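Local coordinates for protein Phthiocerol/phenolphthiocerol synthesis polyketide synthase type I PpsC (Mycobacterium tuberculosis, PDB 5NJI) that probably removes water from beta-hydroxyacyl intermediates, through its dehydratase domain, during polyketide assembly of phthiocerol-type lipids, at residues D175-Q178 against R179-G182; P226-M229 against D230-L233; A238-T241 against A242-A246. The protein carries 1 engineered substitution. One frame throughout, in Å; residues are numbered along the deposited sequence.

Interaction 1 (D175-Q178 against R179-G182); sequences DLYQ and RLRG
Leu-176 and Leu-180 stand one turn apart on the buried flank of a short alpha-helix, where CG of Leu-176 meets the CD1 methyl of Leu-180 at 4.1 Å. That same methyl also lies obliquely against the Tyr-177 ring, 4.2 Å from its CD1, and so packs on its neighbours three and four residues back. Branched leucines and a broad ring fill such a flank without bringing in a polar group, apart from the phenol at the far end of Tyr-177. That hydroxyl is hydrogen-bonded to Gln-234 and to the backbone N of Ile-194.

The two arginines make a different kind of contact, each folding its long chain back over the preceding turn. A bend at chi3 (-47°) returns the Arg-179 guanidinium to Leu-176, whose CA lies over one face near the rim, while NH2 comes within 3.7 Å of Leu-176 CD1. NH2 is itself bonded to Gly-237 O. Asp-175 OD2 and Arg-179 NH1 remain 5.6 Å apart, too far for a salt bridge. Arg-181 bends likewise, and Tyr-177 O sits 3.8 Å above the centre of its guanidinium. The Gln-178 amide is turned almost parallel to this plane, 9° away. A long flexible chain suits both places: its methylenes follow the helix, while its end can find a carbonyl, as Arg-179 does at Gly-237, or lie on the exposed flank, as in Arg-181.

Four i to i+4 backbone bonds hold the turn, among them Leu-180 N to Leu-176 O at 3.0 Å.

Around the helix, Leu-176 packs on strand 194-200, Leu-180 touches Gln-185 and His-187 of strand 185-187 as well as the bound acyl-CoA, and Arg-179 lies against Thr-243 and Ala-246 of helix 240-246.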
# COMPACT_ATOMS: atom_id res chain seq x y z
N ASP A 175 -0.95 8.27 20.25
CA ASP A 175 0.50 8.43 20.36
C ASP A 175 1.20 7.99 19.08
O ASP A 175 2.22 8.57 18.71
CB ASP A 175 1.05 7.62 21.54
CG ASP A 175 0.76 8.26 22.89
OD1 ASP A 175 0.35 9.44 22.92
OD2 ASP A 175 0.95 7.58 23.92
N LEU A 176 0.69 6.93 18.43
CA LEU A 176 1.27 6.52 17.15
C LEU A 176 1.11 7.62 16.10
O LEU A 176 2.07 8.00 15.43
CB LEU A 176 0.64 5.21 16.67
CG LEU A 176 1.03 4.76 15.25
CD1 LEU A 176 2.51 4.43 15.12
CD2 LEU A 176 0.17 3.59 14.80
N TYR A 177 -0.09 8.15 15.94
CA TYR A 177 -0.29 9.19 14.94
C TYR A 177 0.51 10.44 15.28
O TYR A 177 1.05 11.08 14.38
CB TYR A 177 -1.78 9.47 14.78
CG TYR A 177 -2.47 8.31 14.07
CD1 TYR A 177 -2.14 7.99 12.75
CD2 TYR A 177 -3.43 7.53 14.71
CE1 TYR A 177 -2.73 6.93 12.10
CE2 TYR A 177 -4.04 6.46 14.06
CZ TYR A 177 -3.67 6.16 12.76
OH TYR A 177 -4.27 5.10 12.13
N GLN A 178 0.64 10.78 16.56
CA GLN A 178 1.49 11.91 16.94
C GLN A 178 2.94 11.68 16.54
O GLN A 178 3.60 12.58 16.01
CB GLN A 178 1.40 12.16 18.44
CG GLN A 178 0.23 13.02 18.87
CD GLN A 178 0.33 13.47 20.30
OE1 GLN A 178 1.02 14.44 20.61
NE2 GLN A 178 -0.34 12.76 21.20
N ARG A 179 3.47 10.47 16.80
CA ARG A 179 4.84 10.16 16.41
C ARG A 179 5.01 10.30 14.90
O ARG A 179 5.98 10.90 14.43
CB ARG A 179 5.23 8.75 16.87
CG ARG A 179 5.83 8.69 18.27
CD ARG A 179 6.61 7.40 18.50
NE ARG A 179 5.89 6.21 18.07
CZ ARG A 179 4.93 5.61 18.77
NH1 ARG A 179 4.56 6.09 19.95
NH2 ARG A 179 4.34 4.53 18.28
N LEU A 180 4.06 9.77 14.13
CA LEU A 180 4.13 9.86 12.68
C LEU A 180 4.10 11.32 12.21
O LEU A 180 4.89 11.71 11.36
CB LEU A 180 3.00 9.05 12.05
CG LEU A 180 3.06 7.54 12.24
CD1 LEU A 180 1.77 6.83 11.78
CD2 LEU A 180 4.24 6.95 11.51
N ARG A 181 3.21 12.14 12.79
CA ARG A 181 3.15 13.55 12.39
C ARG A 181 4.44 14.28 12.75
O ARG A 181 4.90 15.15 11.99
CB ARG A 181 1.96 14.25 13.05
CG ARG A 181 0.61 13.87 12.46
CD ARG A 181 -0.48 14.82 12.95
NE ARG A 181 -0.66 14.74 14.39
CZ ARG A 181 -1.50 13.92 15.01
NH1 ARG A 181 -2.27 13.09 14.31
NH2 ARG A 181 -1.58 13.93 16.33
N GLY A 182 5.03 13.96 13.90
CA GLY A 182 6.28 14.60 14.26
C GLY A 182 7.41 14.24 13.32
O GLY A 182 8.41 14.97 13.25

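Interaction 2 (P226-M229 against D230-L233); sequences PVMM and DIAL. With 8Z2 (~{S}-[2-[3-[[(2~{R})-4-[[[(2~{R},3~{S},4~{R},5~{R})-5-(6-aminopurin-9-yl)-4-oxidanyl-3-phosphonooxy-oxolan-2-yl]methoxy-oxidanyl-phosphoryl]oxy-oxidanyl-phosphoryl]oxy-3,3-dimethyl-2-oxidanyl-butanoyl]amino]propanoylamino]ethyl] (~{E})-dodec-2-enethioate), chain B.
Ile-231 lays its CD1 methyl obliquely across the CG1 branch of Val-227, one turn earlier, at 3.9 Å. The isoleucine chain runs back along the helix because CG1 is anti to its own carbonyl carbon (chi1 -71°), which also brings CG1 to 3.3 Å from Val-227 O. Beta-branched residues suit this buried flank: their short, stiff branches cover the backbone closely, and Ile-231 extends the packing to Val-209 of strand 205-209.

On another flank Met-229 and Leu-233 pair more loosely, with CG of Met-229 4.5 Å from CD1 of Leu-233. Met-229 is fully extended, its CG anti to the backbone N (chi1 178°), so the side chain leads outward, where it touches Ala-71 and Phe-267, instead of folding over the leucine. A long unbranched chain can span that distance between the helix and its surroundings. Small Ala-232 sets its CB 3.5 Å from Met-229 O.

Backbone bonds from Asp-230 N to Pro-226 O (2.9 Å) and from Ile-231 N to Val-227 O carry the helix through its first turns. Pro-226 suits the start, where its missing N-H costs no helical bond.

Asp-230 turns its carboxylate away from Pro-226 and toward the ligand. OD1 approaches the acyl chain at CA5, 3.6 Å away, in a contact without a hydrogen bond. OD2 is bonded to Gln-234 one turn on, and weakly to His-187 NE2. Leu-233 adds its CB, 4.2 Å from the same CA5, so the acyl chain runs past a carboxylate oxygen and an aliphatic side chain together.

The Asp-230/Gln-234 spacing matches the DxxxQ motif of polyketide synthase dehydratases, carried here, as in that family, on a central helix of the double hotdog fold that borders the acyl pocket.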
# COMPACT_ATOMS: atom_id res chain seq x y z
N PRO A 226 -6.15 0.75 -1.13
CA PRO A 226 -4.91 1.34 -0.69
C PRO A 226 -4.94 1.90 0.76
O PRO A 226 -4.01 1.88 1.46
CB PRO A 226 -4.69 2.50 -1.70
CG PRO A 226 -5.48 2.17 -2.84
CD PRO A 226 -6.60 1.31 -2.41
N VAL A 227 -6.07 2.45 1.14
CA VAL A 227 -6.10 3.11 2.46
C VAL A 227 -6.01 2.02 3.52
O VAL A 227 -5.37 2.08 4.48
CB VAL A 227 -7.39 3.96 2.73
CG1 VAL A 227 -7.40 4.54 4.10
CG2 VAL A 227 -7.56 4.97 1.62
N MET A 228 -6.74 0.95 3.28
CA MET A 228 -6.63 -0.23 4.15
C MET A 228 -5.13 -1.03 4.38
O MET A 228 -4.62 -1.24 5.37
CB MET A 228 -7.69 -1.36 3.91
CG MET A 228 -7.85 -2.33 5.04
SD MET A 228 -8.86 -1.48 6.30
CE MET A 228 -9.49 -2.75 7.33
N MET A 229 -4.52 -1.11 3.20
CA MET A 229 -3.16 -1.56 3.13
C MET A 229 -2.27 -0.54 3.92
O MET A 229 -1.47 -0.92 4.66
CB MET A 229 -2.57 -1.74 1.72
CG MET A 229 -1.13 -2.15 1.71
SD MET A 229 -0.71 -2.60 0.04
CE MET A 229 1.02 -2.84 0.21
N ASP A 230 -2.43 0.76 3.68
CA ASP A 230 -1.62 1.71 4.42
C ASP A 230 -1.86 1.59 5.92
O ASP A 230 -0.91 1.66 6.70
CB ASP A 230 -1.90 3.15 3.96
CG ASP A 230 -0.88 4.13 4.53
OD1 ASP A 230 0.25 4.17 4.01
OD2 ASP A 230 -1.20 4.82 5.53
N ILE A 231 -3.13 1.44 6.34
CA ILE A 231 -3.45 1.29 7.75
C ILE A 231 -2.74 0.08 8.32
O ILE A 231 -2.15 0.13 9.41
CB ILE A 231 -4.98 1.20 7.95
CG1 ILE A 231 -5.64 2.55 7.69
CG2 ILE A 231 -5.34 0.71 9.37
CD1 ILE A 231 -7.15 2.44 7.38
N ALA A 232 -2.75 -1.03 7.59
CA ALA A 232 -2.00 -2.20 8.03
C ALA A 232 -0.51 -1.88 8.21
O ALA A 232 0.09 -2.29 9.21
CB ALA A 232 -2.18 -3.35 7.05
N LEU A 233 0.09 -1.15 7.28
CA LEU A 233 1.51 -0.78 7.38
C LEU A 233 1.80 0.14 8.56
O LEU A 233 2.90 0.09 9.11
CB LEU A 233 1.96 -0.09 6.09
CG LEU A 233 1.88 -0.89 4.80
CD1 LEU A 233 2.28 -0.00 3.63
CD2 LEU A 233 2.76 -2.13 4.88
C2 8Z2 B . 15.85 0.44 -10.72
C4 8Z2 B . 16.72 2.37 -9.71
C5 8Z2 B . 17.03 2.84 -10.90
C6 8Z2 B . 16.79 2.15 -11.98
C8 8Z2 B . 17.66 4.29 -9.49
C10 8Z2 B . 7.37 3.75 10.57
C11 8Z2 B . 8.42 2.97 11.25
C12 8Z2 B . 9.49 3.87 11.74
N9 8Z2 B . 17.06 3.30 -8.84
N7 8Z2 B . 17.58 4.02 -10.75
N3 8Z2 B . 16.13 1.17 -9.59
N1 8Z2 B . 16.21 0.95 -11.93
N6 8Z2 B . 17.15 2.75 -13.09
C1' 8Z2 B . 16.66 2.64 -7.44
C2' 8Z2 B . 17.85 1.79 -7.23
O2' 8Z2 B . 17.18 0.60 -6.86
C3' 8Z2 B . 18.68 2.62 -6.11
O3' 8Z2 B . 20.07 2.20 -6.16
C4' 8Z2 B . 17.45 2.47 -4.98
O4' 8Z2 B . 16.35 2.95 -5.89
C5' 8Z2 B . 17.30 3.25 -3.68
O5' 8Z2 B . 17.18 4.62 -3.80
P1 8Z2 B . 18.13 5.55 -4.45
O11 8Z2 B . 17.57 5.49 -5.80
O12 8Z2 B . 19.53 5.08 -4.65
O6 8Z2 B . 18.10 7.12 -3.80
P2 8Z2 B . 17.39 8.32 -4.61
O21 8Z2 B . 17.11 7.98 -6.14
O22 8Z2 B . 17.81 9.66 -4.69
O7 8Z2 B . 16.04 8.26 -3.69
CPA 8Z2 B . 15.82 7.58 -2.45
CPB 8Z2 B . 14.35 7.92 -2.09
CP8 8Z2 B . 13.50 7.47 -3.29
CP7 8Z2 B . 13.89 7.22 -0.85
CP9 8Z2 B . 14.24 9.42 -1.90
OP3 8Z2 B . 13.70 6.12 -3.42
CP6 8Z2 B . 11.98 7.76 -3.15
OP2 8Z2 B . 11.62 8.87 -3.04
NP2 8Z2 B . 11.14 6.75 -3.35
CP5 8Z2 B . 9.69 6.83 -3.33
CP4 8Z2 B . 9.18 6.50 -1.94
CP3 8Z2 B . 7.64 6.61 -1.96
OP1 8Z2 B . 7.10 7.29 -2.77
NP1 8Z2 B . 6.96 5.95 -1.06
CP2 8Z2 B . 5.53 5.94 -1.01
CP1 8Z2 B . 4.99 7.20 -0.44
S 8Z2 B . 5.41 7.36 1.32
P3 8Z2 B . 20.87 2.51 -7.69
O31 8Z2 B . 20.31 4.07 -8.04
O32 8Z2 B . 20.43 1.82 -8.83
O33 8Z2 B . 22.33 2.56 -7.77
CA1 8Z2 B . 4.47 6.33 1.96
CA2 8Z2 B . 4.53 6.25 3.44
OA1 8Z2 B . 3.69 5.60 1.44
CA3 8Z2 B . 3.68 5.24 4.11
CA4 8Z2 B . 3.79 5.14 5.58
CA5 8Z2 B . 3.09 3.93 6.14
CA6 8Z2 B . 3.29 3.85 7.64
CA7 8Z2 B . 4.70 3.34 8.00
CA8 8Z2 B . 5.11 3.68 9.41
CA9 8Z2 B . 6.35 2.89 9.93

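Interaction 3 (A238-T241 against A242-A246); sequences ATRT and ATDLA
Thr-239 points its hydroxyl at Ala-242 and is the N-cap of helix 240-246. With chi1 at 58°, OG1 is tucked over the backbone, flanked by N and C, and accepts from Ala-242 N at 3.3 Å, while also bonding to Leu-236 O. Threonine suits the cap because a short hydroxyl can reach an amide of the first turn, where the i to i+4 backbone bonds of the helix have not yet begun. The Ala-242 methyl faces the same oxygen at 3.5 Å, and its small size fits a place touching both Leu-286 and the bound acyl-CoA.

On the exposed side Arg-240 and Asp-244 run side by side in the same direction, their flat ends turned 49° apart. Only the aliphatic part of the arginine meets the acid, CG lying 3.8 Å from OD2; NE stays 5.5 Å from that oxygen, so no salt bridge forms. Asp-244 N meanwhile bonds to Arg-240 O.

Thr-243 turns its hydroxyl back toward the start of the helix. There a water donates to Ala-238 O at 2.9 Å and is hydrogen-bonded to Thr-243 OG1, also at 2.9 Å.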
# COMPACT_ATOMS: atom_id res chain seq x y z
N ALA A 238 4.54 1.07 15.58
CA ALA A 238 4.42 0.77 17.00
C ALA A 238 5.35 -0.35 17.44
O ALA A 238 5.34 -0.71 18.62
CB ALA A 238 2.98 0.40 17.35
N THR A 239 6.16 -0.90 16.54
CA THR A 239 7.11 -1.93 16.93
C THR A 239 8.22 -1.35 17.81
O THR A 239 8.46 -0.15 17.83
CB THR A 239 7.74 -2.59 15.70
OG1 THR A 239 8.38 -1.58 14.92
CG2 THR A 239 6.68 -3.34 14.88
N ARG A 240 8.91 -2.24 18.52
CA ARG A 240 10.04 -1.80 19.33
C ARG A 240 11.09 -1.10 18.48
O ARG A 240 11.62 -0.06 18.88
CB ARG A 240 10.66 -2.98 20.08
CG ARG A 240 11.77 -2.55 21.04
CD ARG A 240 11.92 -3.51 22.22
NE ARG A 240 11.99 -4.90 21.79
CZ ARG A 240 12.37 -5.91 22.57
NH1 ARG A 240 12.73 -5.68 23.83
NH2 ARG A 240 12.40 -7.14 22.09
N THR A 241 11.40 -1.65 17.31
CA THR A 241 12.37 -1.01 16.44
C THR A 241 11.95 0.41 16.10
O THR A 241 12.76 1.34 16.11
CB THR A 241 12.55 -1.84 15.16
OG1 THR A 241 13.04 -3.13 15.51
CG2 THR A 241 13.53 -1.19 14.21
N ALA A 242 10.66 0.61 15.83
CA ALA A 242 10.18 1.93 15.46
C ALA A 242 10.23 2.90 16.63
O ALA A 242 10.60 4.07 16.46
CB ALA A 242 8.76 1.85 14.91
N THR A 243 9.80 2.47 17.81
CA THR A 243 9.75 3.40 18.93
C THR A 243 11.16 3.70 19.45
O THR A 243 11.43 4.82 19.89
CB THR A 243 8.84 2.85 20.03
OG1 THR A 243 9.26 1.54 20.43
CG2 THR A 243 7.39 2.75 19.53
N ASP A 244 12.08 2.74 19.35
CA ASP A 244 13.47 3.02 19.70
C ASP A 244 14.04 4.11 18.79
O ASP A 244 14.81 4.96 19.25
CB ASP A 244 14.32 1.75 19.62
CG ASP A 244 14.14 0.83 20.82
OD1 ASP A 244 13.38 1.17 21.75
OD2 ASP A 244 14.77 -0.25 20.83
N LEU A 245 13.66 4.10 17.52
CA LEU A 245 14.21 5.08 16.58
C LEU A 245 13.67 6.47 16.88
O LEU A 245 14.40 7.46 16.80
CB LEU A 245 13.89 4.68 15.14
CG LEU A 245 14.23 5.71 14.06
CD1 LEU A 245 15.74 5.93 13.95
CD2 LEU A 245 13.65 5.30 12.72
N ALA A 246 12.38 6.56 17.23
CA ALA A 246 11.79 7.85 17.57
C ALA A 246 12.20 8.34 18.95
O ALA A 246 12.12 9.54 19.21
CB ALA A 246 10.26 7.76 17.49
O HOH W 1 7.05 -0.34 20.89

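Overall arrangement
Following the chain from the N terminus, interactions 1, 2 and 3 come strictly in series, none nesting within or crossing another, and each closes only a helical turn. Helix 173-182 comes first; strands 185-187, 194-200 and 205-209 intervene before helix 226-234, and a brief connection leads to helix 240-246. Interactions 1 and 3 touch directly, with Arg-179 CD 3.8 Å from Ala-246 CB. Interaction 2 stands apart, its centre about 16 Å from that of interaction 1, yet Gln-234 links the two by bonding both Tyr-177 and Asp-230. All three also meet the bound acyl-CoA, so the helices share its pocket.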